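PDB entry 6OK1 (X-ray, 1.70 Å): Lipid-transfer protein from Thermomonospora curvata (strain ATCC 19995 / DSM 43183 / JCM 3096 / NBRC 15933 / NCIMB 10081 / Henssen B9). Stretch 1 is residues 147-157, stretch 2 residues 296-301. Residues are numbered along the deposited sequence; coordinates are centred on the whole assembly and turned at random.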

# COMPACT_ATOMS: atom_id res chain seq x y z
N THR A 147 9.15 -3.48 20.92
CA THR A 147 8.08 -4.40 20.59
C THR A 147 6.69 -3.77 20.67
O THR A 147 6.47 -2.83 21.45
CB THR A 147 8.08 -5.61 21.53
OG1 THR A 147 7.68 -5.20 22.83
CG2 THR A 147 9.47 -6.23 21.60
N PRO A 148 5.73 -4.34 19.94
CA PRO A 148 4.35 -3.87 20.07
C PRO A 148 3.80 -3.98 21.46
O PRO A 148 3.07 -3.10 21.88
CB PRO A 148 3.58 -4.77 19.09
CG PRO A 148 4.61 -5.14 18.04
CD PRO A 148 5.91 -5.27 18.80
N ALA A 149 4.16 -5.03 22.20
CA ALA A 149 3.70 -5.13 23.58
C ALA A 149 4.17 -3.93 24.39
O ALA A 149 3.41 -3.38 25.20
CB ALA A 149 4.20 -6.41 24.22
N GLN A 150 5.42 -3.53 24.21
CA GLN A 150 5.94 -2.39 24.96
C GLN A 150 5.26 -1.10 24.51
O GLN A 150 4.96 -0.23 25.33
CB GLN A 150 7.44 -2.28 24.77
CG GLN A 150 8.21 -3.47 25.38
CD GLN A 150 9.62 -3.62 24.84
OE1 GLN A 150 10.00 -2.96 23.86
NE2 GLN A 150 10.40 -4.50 25.47
N TRP A 151 5.02 -0.97 23.20
CA TRP A 151 4.36 0.24 22.73
C TRP A 151 2.98 0.37 23.34
O TRP A 151 2.57 1.48 23.71
CB TRP A 151 4.29 0.25 21.18
CG TRP A 151 5.61 0.23 20.56
CD1 TRP A 151 6.76 0.73 21.07
CD2 TRP A 151 5.97 -0.40 19.30
NE1 TRP A 151 7.82 0.46 20.21
CE2 TRP A 151 7.35 -0.22 19.12
CE3 TRP A 151 5.24 -1.09 18.32
CZ2 TRP A 151 8.04 -0.70 18.02
CZ3 TRP A 151 5.92 -1.56 17.21
CH2 TRP A 151 7.31 -1.38 17.08
N VAL A 152 2.25 -0.74 23.48
CA VAL A 152 0.92 -0.74 24.08
C VAL A 152 1.02 -0.51 25.57
O VAL A 152 0.19 0.19 26.17
CB VAL A 152 0.18 -2.06 23.76
CG1 VAL A 152 -1.12 -2.19 24.59
CG2 VAL A 152 -0.15 -2.17 22.26
N ALA A 153 2.04 -1.09 26.20
CA ALA A 153 2.19 -0.98 27.65
C ALA A 153 2.34 0.46 28.08
O ALA A 153 1.85 0.83 29.16
CB ALA A 153 3.38 -1.79 28.10
N MET A 154 2.95 1.30 27.25
CA MET A 154 3.12 2.70 27.60
C MET A 154 1.77 3.41 27.75
O MET A 154 1.58 4.22 28.68
CB MET A 154 3.98 3.40 26.55
CG MET A 154 4.49 4.77 27.00
SD MET A 154 5.73 4.70 28.28
CE MET A 154 7.17 4.26 27.30
N PHE A 155 0.81 3.08 26.89
CA PHE A 155 -0.55 3.59 27.04
C PHE A 155 -1.24 2.99 28.25
O PHE A 155 -1.92 3.69 29.02
CB PHE A 155 -1.39 3.27 25.80
CG PHE A 155 -0.93 3.95 24.54
CD1 PHE A 155 -0.93 5.35 24.45
CD2 PHE A 155 -0.56 3.21 23.43
CE1 PHE A 155 -0.53 5.97 23.29
CE2 PHE A 155 -0.19 3.84 22.25
CZ PHE A 155 -0.17 5.22 22.19
N ALA A 156 -1.15 1.67 28.39
CA ALA A 156 -1.89 0.99 29.45
C ALA A 156 -1.51 1.52 30.83
O ALA A 156 -2.37 1.72 31.70
CB ALA A 156 -1.63 -0.51 29.35
N ARG A 157 -0.22 1.77 31.05
CA ARG A 157 0.22 2.25 32.36
C ARG A 157 -0.41 3.59 32.69
O ARG A 157 -0.77 3.85 33.84
CB ARG A 157 1.74 2.37 32.42
CG ARG A 157 2.29 2.84 33.78
CD ARG A 157 2.04 1.78 34.90
NE ARG A 157 2.42 2.25 36.24
CZ ARG A 157 1.69 3.04 37.02
NH1 ARG A 157 0.49 3.49 36.63
NH2 ARG A 157 2.15 3.39 38.23
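Stretch 2, residues 296-301: HFTPLV

Stretch 1 enters its helix at Pro148 and stays helical through Arg157. Thr147 caps the start: Gln150 N donates to Thr147 OG1 at 3.1 Å. The side chain of Gln150 also bonds back, with Thr147 N donating to Gln150 OE1 at 3.1 Å.

Stretch 2 is not a regular strand. Phe297 is extended, with phi/psi of -131/142. The chain then bends into a type I beta turn from Thr298 to Val301, and Val301 N donates to Thr298 O at 3.1 Å. Up to Pro299 the segment runs in the same general sense as the helix; the turn then leads away. Phe297 lies nearest Ala149 by CA position, at 7.3 Å between the CA atoms, and Pro299 lies nearest Ala156, with the CA atoms 5.9 Å apart. The backbone of stretch 2 thus comes closer to the helix at Pro299.

The wider gap near the helix start is filled by the Phe297 ring. Its CA-to-CB bond points toward the helix, and chi1 is m. The tip of the ring reaches the first turn, where Phe297 CZ is 3.4 Å from Ala149 N and 3.8 Å from Pro148 C. Two side-chain contacts lie beside this tip. Ala149 CB lies 3.5 Å from Phe297 CE1, and Pro148 CB lies 3.8 Å from Phe297 CE2. The ring lies close to the backbone at Ala149. Val152 meets the ring from the next turn, with Val152 CG2 3.6 Å from Phe297 CD2. The ring is oblique to these neighbours.

Val152 is the central bump on the helix side. It fits into the hollow bordered by Phe297, Pro299 and Leu300. Val152 CG1 lies 4.0 Å from Leu300 CG and 4.3 Å from Pro299 CD. Both Val152 methyls, CG1 and CG2, lie 4.2 Å from Leu300 CD1. Val152 and Phe297 each have 79 Å² covered by the other stretch, the largest values in the contact.

Farther along, Pro299 rests on Ala156. Ala156 CB and Pro299 CB are 3.7 Å apart, and the backbones are close here. Leu300 starts sideways at its CA-to-CB bond, but the end of its side chain comes nearer the helix. Leu300 CD2 is 4.2 Å from Phe155 CB, a looser contact.

The CA-to-CB bond of Thr298 points away, and Thr298 makes no contact with stretch 1; its hydroxyl is hydrogen-bonded elsewhere in the structure. No hydrogen bond crosses between the stretches. The contact is apolar packing that buries 354 Å² in total.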

# COMPACT_ATOMS: atom_id res chain seq x y z
N HIS A 296 -5.38 -7.77 19.96
CA HIS A 296 -4.06 -8.41 19.93
C HIS A 296 -3.34 -8.20 21.25
O HIS A 296 -2.56 -9.06 21.67
CB HIS A 296 -3.21 -7.95 18.76
CG HIS A 296 -2.87 -6.50 18.75
ND1 HIS A 296 -3.68 -5.54 19.31
CD2 HIS A 296 -1.81 -5.85 18.22
CE1 HIS A 296 -3.14 -4.35 19.10
NE2 HIS A 296 -2.00 -4.51 18.46
N PHE A 297 -3.67 -7.12 21.96
CA PHE A 297 -3.33 -6.91 23.36
C PHE A 297 -4.61 -6.50 24.08
O PHE A 297 -5.42 -5.74 23.54
CB PHE A 297 -2.25 -5.82 23.51
CG PHE A 297 -0.97 -6.18 22.84
CD1 PHE A 297 -0.07 -7.04 23.44
CD2 PHE A 297 -0.67 -5.68 21.58
CE1 PHE A 297 1.11 -7.39 22.80
CE2 PHE A 297 0.50 -6.03 20.95
CZ PHE A 297 1.39 -6.87 21.56
N THR A 298 -4.78 -6.96 25.30
CA THR A 298 -6.02 -6.68 26.01
C THR A 298 -6.27 -5.24 26.43
O THR A 298 -7.43 -4.84 26.51
CB THR A 298 -6.09 -7.53 27.27
OG1 THR A 298 -4.90 -7.29 28.05
CG2 THR A 298 -6.26 -9.02 26.92
N PRO A 299 -5.26 -4.45 26.81
CA PRO A 299 -5.60 -3.21 27.53
C PRO A 299 -6.36 -2.21 26.70
O PRO A 299 -7.14 -1.44 27.26
CB PRO A 299 -4.24 -2.65 27.96
CG PRO A 299 -3.35 -3.88 28.01
CD PRO A 299 -3.81 -4.73 26.87
N LEU A 300 -6.11 -2.14 25.39
CA LEU A 300 -6.78 -1.11 24.60
C LEU A 300 -8.22 -1.48 24.28
O LEU A 300 -8.91 -0.69 23.65
CB LEU A 300 -6.00 -0.84 23.30
CG LEU A 300 -4.56 -0.34 23.52
CD1 LEU A 300 -3.82 -0.06 22.21
CD2 LEU A 300 -4.54 0.90 24.38
N VAL A 301 -8.68 -2.64 24.72
CA VAL A 301 -10.11 -2.92 24.61
C VAL A 301 -10.90 -1.95 25.47
O VAL A 301 -12.02 -1.57 25.11
CB VAL A 301 -10.40 -4.38 24.98
CG1 VAL A 301 -11.92 -4.64 25.07
CG2 VAL A 301 -9.78 -5.31 23.94